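Local atomic coordinates of receptor-type tyrosine-protein phosphatase C (Rattus norvegicus, PDB entry 5FN8), a protein that probably dephosphorylates phosphotyrosine in signalling proteins for T-cell activation through the antigen receptor, represented here by two extracellular fibronectin type III domains. Residues T106-A109 / S113-V116; E48-D53 / V70-Y75; T21-A26 / Y35-K40; I132-S137 / V142-Q147. All blocks are in the same frame, centred on the assembly; numbering follows the deposited sequence.

Interaction 1. Residues T106-A109 / S113-V116; sequences TSRA and SINV. With NAG (2-acetamido-2-deoxy-beta-D-glucopyranose), chain I.
Ser-107 and Asn-115 form the hydrogen-bonded pair at the middle of this antiparallel hairpin in the second fibronectin type III domain. Ser-107 N donates to Asn-115 O at 2.9 Å and Asn-115 N returns the bond to Ser-107 O at 2.7 Å, with N-H...O angles of 160° and 170°. Ala-109 N also reaches Ser-113 O, at 2.8 Å, but with the donor 49° out of the carbonyl plane, a less regular bond at the end of the ladder, where the chain leaves the strand.

Van der Waals contacts gather on the face of Thr-106, Arg-108, Ile-114 and Val-116. The Thr-106 side chain crosses that of Ile-114, with OG1 3.5 Å from CG2, while the aliphatic part of Arg-108 runs beside Ile-114, CG to CD1 3.8 Å. Phe-165 of strand 162-170 packs against Thr-106, Ile-114 and Val-116, so the Ile-114 and Val-116 side chains face the sandwich interior.

The other face carries a covalent link: Asn-115 ND2 is joined to C1 of a GlcNAc at 1.4 Å. The Ala-109 methyl CB sits 3.4 Å from Asn-115 OD1, and the sugar's acetamido methyl C8 passes 3.6 Å from Ala-109 CA. The hairpin is thus two-sided in chemistry: Ile-114 and Val-116 pack into the core, and the opposite face carries an N-linked glycan whose acetamido arm lies against the start of the turn.

Interaction 2. Residues E48-D53 / V70-Y75; sequences ENLAND and VSLFAY
The hydroxyl of Tyr-75 meets the carboxamide of Asn-49, with OH 3.5 Å from the amide carbon CG. The two side chains cross at a slant: the amide plane is turned 47° from the ring plane, and the amide arrives at the hydroxyl end of the ring, at the edge and not over a face. Two torsions bring them together. Asn-49 holds CG anti to the backbone nitrogen (chi1 -156°), while Tyr-75 places CG in the cleft between its backbone nitrogen and carbonyl carbon, a first torsion of 57° that brings the hydroxyl end of the ring to the 48-53 segment.

The backbones themselves stay apart, with 9.4 Å between Asn-49 CA and Phe-73 CA, roughly twice the spacing of adjacent strands. That gap fits the fibronectin type III fold as assembled here: residues on both segments pair in an antiparallel ladder with a strand of the second subunit. Tyr-35 of the second subunit packs on Asn-49 and Ile-36 of the second subunit on Tyr-75, consistent with that chain's strand 33-41 lying between the two segments in an exchanged domain.

Elsewhere in the contact, Leu-50 and Leu-72 cross at about a right angle. The extended second torsion of Leu-50 carries its CD1 to within 4.2 Å of Leu-72 CD2, on a side chain whose own two torsions lie off the staggered values. Leu-50 also packs on Phe-57 of its own chain and on Trp-25 of the second subunit.

Interaction 3. Residues T21-A26 / Y35-K40; sequences TLVSWA and YILCYK
Over one face of the Tyr-35 ring stands the indole of Trp-25, whose CE2 lies 4.2 Å above the phenol plane and is displaced toward the rim. This is a contact across the fibronectin type III sandwich, in which Trp-25 occupies the place of the tryptophan familiar in the core of the fold. The closest approach is Trp-25 NE1 to Tyr-35 CE1, 3.4 Å, and the Tyr-35 hydroxyl oxygen lies in the indole plane at its edge. The planes are inclined by 49°, with 4.8 Å between the centroids of the five-membered ring and the phenol, so the rings meet at a slant.

Strands 21-24 and 33-41 share no bridge, their nearest CA atoms, of Val-23 and Leu-37, being 8.9 Å apart. Leu-8 of the same chain also packs on Trp-25. Strand 33-41 also pairs with a strand of the second subunit, and Cys-38 makes a disulfide with Cys-47 of that subunit.

Further along, Val-23 and Leu-37 reach toward each other tip to tip. Leu-37 sends CG anti to the backbone nitrogen (chi1 -174°), which carries its CD1 to 4.1 Å from CB of Val-23.

Interaction 4. Residues I132-S137 / V142-Q147; sequences ILEVKS and VKTFNQ. With NAG (2-acetamido-2-deoxy-beta-D-glucopyranose), chain G.
Leu-133 and Phe-145 lie side by side and point the same way. Leu-133 CD2 touches the ring obliquely, 3.7 Å from Phe-145 CD1, while Val-135 CG2 comes to the ring edge, near its plane, 4.1 Å from CE1. Phe-145 turns its ring anti to the carbonyl carbon (chi1 -54°), which lays it alongside these two aliphatic chains. On the same face, Val-135 and Lys-143 start side by side, their CB atoms 4.0 Å apart, before the lysine chain leads away. Phe-152 and Val-154 cover Leu-133, so this face is turned toward the sandwich interior.

The pairs belong to the hairpin of strands 130-137 and 140-147 in the second fibronectin type III domain, whose ladder is interrupted by a classic beta bulge: Val-142 and Lys-143 both face Val-135. Val-135 O takes a bond from Val-142 N at 2.7 Å and a weak one from Lys-143 N at 3.3 Å.

On the other face, Glu-134 stands beside Thr-144 but sends OE1 to a hydrogen bond with the Tyr-168 hydroxyl. Ile-132 lies along Asn-146, with CD1 3.6 Å from the amide carbon CG. Asn-146 ND2 is bonded to C1 of a GlcNAc, while OD1 accepts a hydrogen bond from Arg-130 NE, a second hold on the amide that limits its rotation. The same Ile-132 CD1 meets the sugar's acetamido methyl C8 at 3.7 Å.

From the N terminus the contacts follow in series: interaction 3, then 2, then 1, then 4, with none nested in or crossing another. Interactions 3 and 2 belong to the first fibronectin type III domain, closing loops of 8 and 16 residues. Their nearest atoms are about 13 Å apart and both meet the second subunit, as expected if the two copies exchange strands. Interactions 1 and 4 are hairpins of the second domain, closing loops of three and four residues. They lie in its two sheets, yet touch through Val-116 CG2 and Leu-133 CD2, 4.3 Å apart, which joins the sheets across the sandwich.

Interaction 1. Residues T106-A109 / S113-V116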
# COMPACT_ATOMS: atom_id res chain seq x y z
N THR B 106 -1.04 -24.96 6.53
CA THR B 106 -0.63 -26.31 6.15
C THR B 106 -1.68 -27.28 6.68
O THR B 106 -2.01 -27.24 7.87
CB THR B 106 0.84 -26.55 6.57
OG1 THR B 106 1.35 -27.66 5.86
CG2 THR B 106 1.04 -26.74 8.08
N SER B 107 -2.25 -28.13 5.80
CA SER B 107 -3.30 -29.09 6.19
C SER B 107 -3.18 -30.48 5.51
O SER B 107 -2.74 -30.54 4.36
CB SER B 107 -4.68 -28.49 5.92
OG SER B 107 -5.08 -28.62 4.57
N ARG B 108 -3.62 -31.56 6.18
CA ARG B 108 -3.62 -32.91 5.59
C ARG B 108 -4.76 -33.05 4.58
O ARG B 108 -5.92 -32.84 4.93
CB ARG B 108 -3.71 -34.00 6.67
CG ARG B 108 -2.49 -34.92 6.69
CD ARG B 108 -2.24 -35.52 8.07
NE ARG B 108 -1.80 -34.51 9.04
CZ ARG B 108 -1.77 -34.68 10.36
NH1 ARG B 108 -2.17 -35.83 10.89
NH2 ARG B 108 -1.37 -33.70 11.15
N ALA B 109 -4.42 -33.36 3.31
CA ALA B 109 -5.39 -33.54 2.23
C ALA B 109 -5.86 -34.99 2.17
O ALA B 109 -7.03 -35.25 1.86
CB ALA B 109 -4.81 -33.11 0.89
N SER B 113 -0.76 -36.87 1.54
CA SER B 113 -1.07 -35.64 0.80
C SER B 113 -1.24 -34.44 1.77
O SER B 113 -1.91 -34.59 2.79
CB SER B 113 -2.37 -35.85 0.01
OG SER B 113 -2.52 -35.06 -1.15
N ILE B 114 -0.64 -33.27 1.44
CA ILE B 114 -0.67 -32.01 2.21
C ILE B 114 -1.08 -30.87 1.29
O ILE B 114 -0.58 -30.75 0.18
CB ILE B 114 0.72 -31.67 2.89
CG1 ILE B 114 1.29 -32.77 3.83
CG2 ILE B 114 0.79 -30.24 3.50
CD1 ILE B 114 0.45 -33.26 4.90
N ASN B 115 -1.97 -30.03 1.78
CA ASN B 115 -2.44 -28.83 1.08
C ASN B 115 -1.81 -27.61 1.76
O ASN B 115 -1.78 -27.55 3.01
CB ASN B 115 -3.98 -28.75 1.09
CG ASN B 115 -4.70 -29.40 -0.08
OD1 ASN B 115 -4.14 -30.23 -0.81
ND2 ASN B 115 -5.96 -28.99 -0.24
N VAL B 116 -1.23 -26.69 0.95
CA VAL B 116 -0.57 -25.48 1.42
C VAL B 116 -1.26 -24.25 0.79
O VAL B 116 -1.45 -24.21 -0.42
CB VAL B 116 0.98 -25.48 1.23
CG1 VAL B 116 1.63 -24.23 1.86
CG2 VAL B 116 1.62 -26.75 1.79
C1 NAG I . -6.84 -29.47 -1.27
C2 NAG I . -8.24 -29.74 -0.72
C3 NAG I . -9.06 -30.29 -1.88
C4 NAG I . -9.13 -29.27 -3.01
C5 NAG I . -7.74 -28.79 -3.42
C6 NAG I . -7.77 -27.57 -4.31
C7 NAG I . -8.38 -30.28 1.69
C8 NAG I . -8.17 -31.35 2.72
N2 NAG I . -8.24 -30.66 0.41
O3 NAG I . -10.37 -30.63 -1.44
O4 NAG I . -9.80 -29.83 -4.14
O5 NAG I . -6.98 -28.43 -2.25
O6 NAG I . -6.46 -27.16 -4.72
O7 NAG I . -8.65 -29.12 2.01

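Interaction 2. Residues E48-D53 / V70-Y75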
# COMPACT_ATOMS: atom_id res chain seq x y z
N GLU B 48 8.71 20.61 -1.47
CA GLU B 48 9.63 21.00 -0.39
C GLU B 48 10.65 22.07 -0.80
O GLU B 48 11.13 22.08 -1.93
CB GLU B 48 10.31 19.79 0.24
CG GLU B 48 11.26 19.05 -0.67
CD GLU B 48 11.46 17.62 -0.23
OE1 GLU B 48 12.26 17.40 0.71
OE2 GLU B 48 10.76 16.73 -0.76
N ASN B 49 10.99 22.97 0.12
CA ASN B 49 12.00 23.99 -0.18
C ASN B 49 13.35 23.36 0.11
O ASN B 49 13.55 22.79 1.20
CB ASN B 49 11.81 25.30 0.59
CG ASN B 49 12.46 26.50 -0.12
OD1 ASN B 49 13.63 26.88 0.10
ND2 ASN B 49 11.71 27.14 -0.99
N LEU B 50 14.25 23.35 -0.89
CA LEU B 50 15.58 22.77 -0.73
C LEU B 50 16.49 23.86 -0.18
O LEU B 50 16.00 24.92 0.24
CB LEU B 50 16.14 22.23 -2.07
CG LEU B 50 15.26 21.31 -2.92
CD1 LEU B 50 15.92 21.01 -4.25
CD2 LEU B 50 14.88 20.00 -2.17
N ALA B 51 17.79 23.61 -0.13
CA ALA B 51 18.75 24.61 0.33
C ALA B 51 19.00 25.52 -0.87
O ALA B 51 18.85 25.08 -2.01
CB ALA B 51 20.04 23.94 0.75
N ASN B 52 19.31 26.78 -0.63
CA ASN B 52 19.58 27.75 -1.70
C ASN B 52 20.85 27.35 -2.47
O ASN B 52 21.74 26.69 -1.92
CB ASN B 52 19.78 29.14 -1.09
CG ASN B 52 18.63 29.72 -0.29
OD1 ASN B 52 17.45 29.44 -0.53
ND2 ASN B 52 18.95 30.67 0.60
N ASP B 53 20.93 27.75 -3.76
CA ASP B 53 22.07 27.53 -4.66
C ASP B 53 22.63 26.12 -4.72
O ASP B 53 23.85 25.94 -4.63
CB ASP B 53 23.18 28.56 -4.40
CG ASP B 53 22.71 29.97 -4.60
OD1 ASP B 53 22.27 30.29 -5.73
OD2 ASP B 53 22.74 30.74 -3.62
N VAL B 70 8.55 14.28 -11.07
CA VAL B 70 9.23 15.39 -10.40
C VAL B 70 9.15 16.62 -11.26
O VAL B 70 9.15 16.51 -12.49
CB VAL B 70 10.75 15.13 -10.12
CG1 VAL B 70 11.25 15.91 -8.91
CG2 VAL B 70 11.04 13.69 -9.96
N SER B 71 9.23 17.79 -10.61
CA SER B 71 9.32 19.14 -11.19
C SER B 71 10.07 20.07 -10.23
O SER B 71 10.01 19.90 -9.00
CB SER B 71 7.95 19.69 -11.57
OG SER B 71 7.00 19.59 -10.52
N LEU B 72 10.85 20.98 -10.81
CA LEU B 72 11.59 21.96 -10.01
C LEU B 72 11.20 23.35 -10.30
O LEU B 72 10.93 23.67 -11.45
CB LEU B 72 13.10 21.80 -10.10
CG LEU B 72 13.62 20.97 -8.97
CD1 LEU B 72 13.99 19.60 -9.43
CD2 LEU B 72 14.65 21.69 -8.17
N PHE B 73 11.15 24.17 -9.25
CA PHE B 73 10.78 25.59 -9.34
C PHE B 73 11.87 26.43 -8.73
O PHE B 73 12.33 26.12 -7.64
CB PHE B 73 9.43 25.87 -8.67
CG PHE B 73 8.30 25.14 -9.38
CD1 PHE B 73 8.08 23.78 -9.15
CD2 PHE B 73 7.50 25.80 -10.30
CE1 PHE B 73 7.07 23.11 -9.82
CE2 PHE B 73 6.48 25.11 -10.98
CZ PHE B 73 6.27 23.77 -10.72
N ALA B 74 12.34 27.44 -9.47
CA ALA B 74 13.40 28.35 -9.03
C ALA B 74 12.86 29.73 -8.89
O ALA B 74 11.96 30.12 -9.62
CB ALA B 74 14.53 28.35 -10.04
N TYR B 75 13.42 30.48 -7.95
CA TYR B 75 13.09 31.89 -7.72
C TYR B 75 14.33 32.60 -7.26
O TYR B 75 15.16 32.00 -6.57
CB TYR B 75 11.93 32.05 -6.73
CG TYR B 75 12.14 31.41 -5.37
CD1 TYR B 75 11.75 30.10 -5.12
CD2 TYR B 75 12.70 32.14 -4.32
CE1 TYR B 75 11.94 29.51 -3.87
CE2 TYR B 75 12.87 31.57 -3.06
CZ TYR B 75 12.49 30.25 -2.84
OH TYR B 75 12.66 29.70 -1.59

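Interaction 3. Residues T21-A26 / Y35-K40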
# COMPACT_ATOMS: atom_id res chain seq x y z
N THR B 21 -18.01 3.05 -5.78
CA THR B 21 -18.70 4.31 -6.08
C THR B 21 -19.71 4.08 -7.21
O THR B 21 -19.54 3.17 -8.04
CB THR B 21 -17.75 5.49 -6.35
OG1 THR B 21 -18.50 6.69 -6.19
CG2 THR B 21 -17.17 5.48 -7.76
N LEU B 22 -20.74 4.92 -7.26
CA LEU B 22 -21.70 4.84 -8.34
C LEU B 22 -21.38 5.97 -9.31
O LEU B 22 -21.45 7.14 -8.94
CB LEU B 22 -23.17 4.88 -7.87
CG LEU B 22 -24.21 5.00 -9.03
CD1 LEU B 22 -24.52 3.64 -9.69
CD2 LEU B 22 -25.46 5.75 -8.59
N VAL B 23 -21.01 5.59 -10.54
CA VAL B 23 -20.70 6.53 -11.62
C VAL B 23 -21.92 6.58 -12.52
O VAL B 23 -22.40 5.54 -12.95
CB VAL B 23 -19.41 6.20 -12.41
CG1 VAL B 23 -19.01 7.39 -13.26
CG2 VAL B 23 -18.26 5.85 -11.47
N SER B 24 -22.47 7.79 -12.72
CA SER B 24 -23.66 8.02 -13.53
C SER B 24 -23.47 9.22 -14.47
O SER B 24 -22.77 10.18 -14.11
CB SER B 24 -24.88 8.21 -12.65
OG SER B 24 -24.90 9.52 -12.11
N TRP B 25 -24.10 9.15 -15.65
CA TRP B 25 -24.00 10.16 -16.71
C TRP B 25 -25.31 10.32 -17.47
O TRP B 25 -26.19 9.46 -17.34
CB TRP B 25 -22.88 9.77 -17.69
CG TRP B 25 -22.99 8.38 -18.26
CD1 TRP B 25 -23.54 8.02 -19.45
CD2 TRP B 25 -22.48 7.18 -17.67
NE1 TRP B 25 -23.41 6.67 -19.64
CE2 TRP B 25 -22.76 6.13 -18.57
CE3 TRP B 25 -21.83 6.89 -16.45
CZ2 TRP B 25 -22.41 4.80 -18.29
CZ3 TRP B 25 -21.50 5.57 -16.17
CH2 TRP B 25 -21.78 4.55 -17.09
N ALA B 26 -25.43 11.41 -18.28
CA ALA B 26 -26.62 11.75 -19.08
C ALA B 26 -27.06 10.65 -20.05
O ALA B 26 -26.23 10.08 -20.76
CB ALA B 26 -26.40 13.06 -19.83
N TYR B 35 -19.50 2.23 -24.29
CA TYR B 35 -18.83 3.06 -23.28
C TYR B 35 -17.52 2.52 -22.75
O TYR B 35 -17.35 1.30 -22.62
CB TYR B 35 -19.75 3.39 -22.08
CG TYR B 35 -21.04 4.10 -22.43
CD1 TYR B 35 -21.11 5.49 -22.46
CD2 TYR B 35 -22.20 3.38 -22.71
CE1 TYR B 35 -22.30 6.15 -22.78
CE2 TYR B 35 -23.40 4.03 -23.02
CZ TYR B 35 -23.45 5.42 -23.04
OH TYR B 35 -24.63 6.06 -23.38
N ILE B 36 -16.59 3.44 -22.42
CA ILE B 36 -15.33 3.14 -21.74
C ILE B 36 -15.25 4.00 -20.52
O ILE B 36 -15.33 5.24 -20.62
CB ILE B 36 -14.04 3.20 -22.60
CG1 ILE B 36 -14.14 2.28 -23.81
CG2 ILE B 36 -12.81 2.82 -21.76
CD1 ILE B 36 -14.26 3.00 -24.92
N LEU B 37 -15.20 3.34 -19.35
CA LEU B 37 -15.06 3.98 -18.05
C LEU B 37 -13.58 3.87 -17.73
O LEU B 37 -12.96 2.80 -17.83
CB LEU B 37 -15.92 3.28 -16.99
CG LEU B 37 -16.00 3.93 -15.59
CD1 LEU B 37 -17.37 3.76 -14.97
CD2 LEU B 37 -14.89 3.44 -14.67
N CYS B 38 -13.01 5.02 -17.39
CA CYS B 38 -11.59 5.14 -17.06
C CYS B 38 -11.45 5.71 -15.68
O CYS B 38 -12.15 6.67 -15.34
CB CYS B 38 -10.90 6.04 -18.09
SG CYS B 38 -10.90 5.40 -19.77
N TYR B 39 -10.51 5.16 -14.90
CA TYR B 39 -10.24 5.70 -13.56
C TYR B 39 -8.83 5.48 -13.10
O TYR B 39 -8.17 4.52 -13.51
CB TYR B 39 -11.25 5.22 -12.49
CG TYR B 39 -11.06 3.78 -12.04
CD1 TYR B 39 -11.65 2.72 -12.74
CD2 TYR B 39 -10.34 3.47 -10.89
CE1 TYR B 39 -11.52 1.40 -12.30
CE2 TYR B 39 -10.16 2.15 -10.47
CZ TYR B 39 -10.77 1.12 -11.17
OH TYR B 39 -10.63 -0.19 -10.73
N LYS B 40 -8.36 6.37 -12.21
CA LYS B 40 -7.04 6.24 -11.59
C LYS B 40 -7.01 6.89 -10.21
O LYS B 40 -7.82 7.75 -9.92
CB LYS B 40 -5.92 6.82 -12.49
CG LYS B 40 -6.09 8.28 -12.79
CD LYS B 40 -4.85 8.86 -13.41
CE LYS B 40 -5.01 10.34 -13.58
NZ LYS B 40 -4.00 10.88 -14.54

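Interaction 4. Residues I132-S137 / V142-Q147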
# COMPACT_ATOMS: atom_id res chain seq x y z
N ILE B 132 6.55 -19.54 -4.52
CA ILE B 132 7.51 -20.65 -4.58
C ILE B 132 7.35 -21.51 -3.35
O ILE B 132 7.45 -21.02 -2.23
CB ILE B 132 8.98 -20.13 -4.69
CG1 ILE B 132 9.18 -19.07 -5.79
CG2 ILE B 132 10.00 -21.27 -4.70
CD1 ILE B 132 8.71 -19.36 -7.17
N LEU B 133 7.09 -22.76 -3.54
CA LEU B 133 7.01 -23.65 -2.41
C LEU B 133 8.12 -24.71 -2.48
O LEU B 133 8.28 -25.38 -3.48
CB LEU B 133 5.63 -24.32 -2.32
CG LEU B 133 5.52 -25.51 -1.37
CD1 LEU B 133 5.66 -25.10 0.09
CD2 LEU B 133 4.23 -26.24 -1.58
N GLU B 134 8.88 -24.83 -1.39
CA GLU B 134 9.90 -25.86 -1.19
C GLU B 134 9.42 -26.81 -0.13
O GLU B 134 8.91 -26.39 0.92
CB GLU B 134 11.20 -25.26 -0.71
CG GLU B 134 11.95 -24.55 -1.79
CD GLU B 134 13.37 -24.29 -1.37
OE1 GLU B 134 13.65 -23.97 -0.19
OE2 GLU B 134 14.23 -24.42 -2.26
N VAL B 135 9.59 -28.08 -0.39
CA VAL B 135 9.20 -29.13 0.54
C VAL B 135 10.49 -29.83 0.96
O VAL B 135 11.26 -30.27 0.11
CB VAL B 135 8.14 -30.09 -0.03
CG1 VAL B 135 7.74 -31.15 1.01
CG2 VAL B 135 6.91 -29.32 -0.54
N LYS B 136 10.74 -29.88 2.27
CA LYS B 136 11.94 -30.50 2.81
C LYS B 136 11.65 -31.60 3.83
O LYS B 136 10.61 -31.58 4.48
CB LYS B 136 12.87 -29.42 3.42
CG LYS B 136 13.48 -28.48 2.39
CD LYS B 136 14.44 -27.51 3.02
CE LYS B 136 15.03 -26.60 1.98
NZ LYS B 136 15.79 -25.49 2.61
N SER B 137 12.56 -32.56 3.95
CA SER B 137 12.51 -33.64 4.93
C SER B 137 13.95 -33.89 5.35
O SER B 137 14.79 -34.11 4.48
CB SER B 137 11.89 -34.90 4.34
OG SER B 137 11.62 -35.81 5.40
N VAL B 142 12.88 -32.04 -1.18
CA VAL B 142 12.08 -33.14 -1.67
C VAL B 142 11.27 -32.75 -2.92
O VAL B 142 11.22 -33.50 -3.88
CB VAL B 142 11.28 -33.77 -0.48
CG1 VAL B 142 9.95 -34.37 -0.92
CG2 VAL B 142 12.12 -34.81 0.23
N LYS B 143 10.65 -31.55 -2.91
CA LYS B 143 9.80 -31.04 -3.99
C LYS B 143 9.88 -29.55 -4.02
O LYS B 143 10.14 -28.93 -3.00
CB LYS B 143 8.32 -31.43 -3.78
CG LYS B 143 8.03 -32.94 -3.74
CD LYS B 143 6.64 -33.21 -3.25
CE LYS B 143 6.22 -34.67 -3.23
NZ LYS B 143 6.09 -35.28 -4.58
N THR B 144 9.64 -28.97 -5.20
CA THR B 144 9.60 -27.53 -5.42
C THR B 144 8.47 -27.18 -6.41
O THR B 144 8.23 -27.95 -7.34
CB THR B 144 10.99 -26.93 -5.72
OG1 THR B 144 10.86 -25.51 -5.64
CG2 THR B 144 11.50 -27.26 -7.10
N PHE B 145 7.76 -26.04 -6.18
CA PHE B 145 6.63 -25.59 -7.01
C PHE B 145 6.70 -24.10 -7.20
O PHE B 145 7.14 -23.39 -6.30
CB PHE B 145 5.29 -25.91 -6.35
CG PHE B 145 5.01 -27.33 -5.93
CD1 PHE B 145 5.51 -27.82 -4.73
CD2 PHE B 145 4.13 -28.12 -6.65
CE1 PHE B 145 5.23 -29.15 -4.33
CE2 PHE B 145 3.83 -29.43 -6.24
CZ PHE B 145 4.40 -29.94 -5.10
N ASN B 146 6.24 -23.63 -8.35
CA ASN B 146 6.26 -22.23 -8.75
C ASN B 146 4.89 -21.97 -9.38
O ASN B 146 4.57 -22.52 -10.42
CB ASN B 146 7.41 -21.97 -9.75
CG ASN B 146 7.47 -20.58 -10.30
OD1 ASN B 146 6.55 -19.79 -10.14
ND2 ASN B 146 8.57 -20.25 -10.95
N GLN B 147 4.07 -21.14 -8.72
CA GLN B 147 2.70 -20.87 -9.17
C GLN B 147 2.28 -19.42 -9.03
O GLN B 147 2.86 -18.66 -8.24
CB GLN B 147 1.72 -21.74 -8.37
CG GLN B 147 1.65 -23.20 -8.81
CD GLN B 147 0.91 -24.09 -7.83
OE1 GLN B 147 1.18 -25.28 -7.72
NE2 GLN B 147 -0.03 -23.55 -7.05
C1 NAG G . 8.75 -18.97 -11.57
C2 NAG G . 10.22 -18.55 -11.56
C3 NAG G . 10.48 -17.37 -12.51
C4 NAG G . 9.80 -17.57 -13.86
C5 NAG G . 8.32 -17.90 -13.70
C6 NAG G . 7.64 -18.20 -15.01
C7 NAG G . 11.75 -17.87 -9.70
C8 NAG G . 11.86 -17.74 -8.21
N2 NAG G . 10.53 -18.19 -10.18
O3 NAG G . 11.88 -17.28 -12.76
O4 NAG G . 9.96 -16.38 -14.64
O5 NAG G . 8.18 -19.07 -12.88
O6 NAG G . 6.25 -18.46 -14.86
O7 NAG G . 12.72 -17.66 -10.43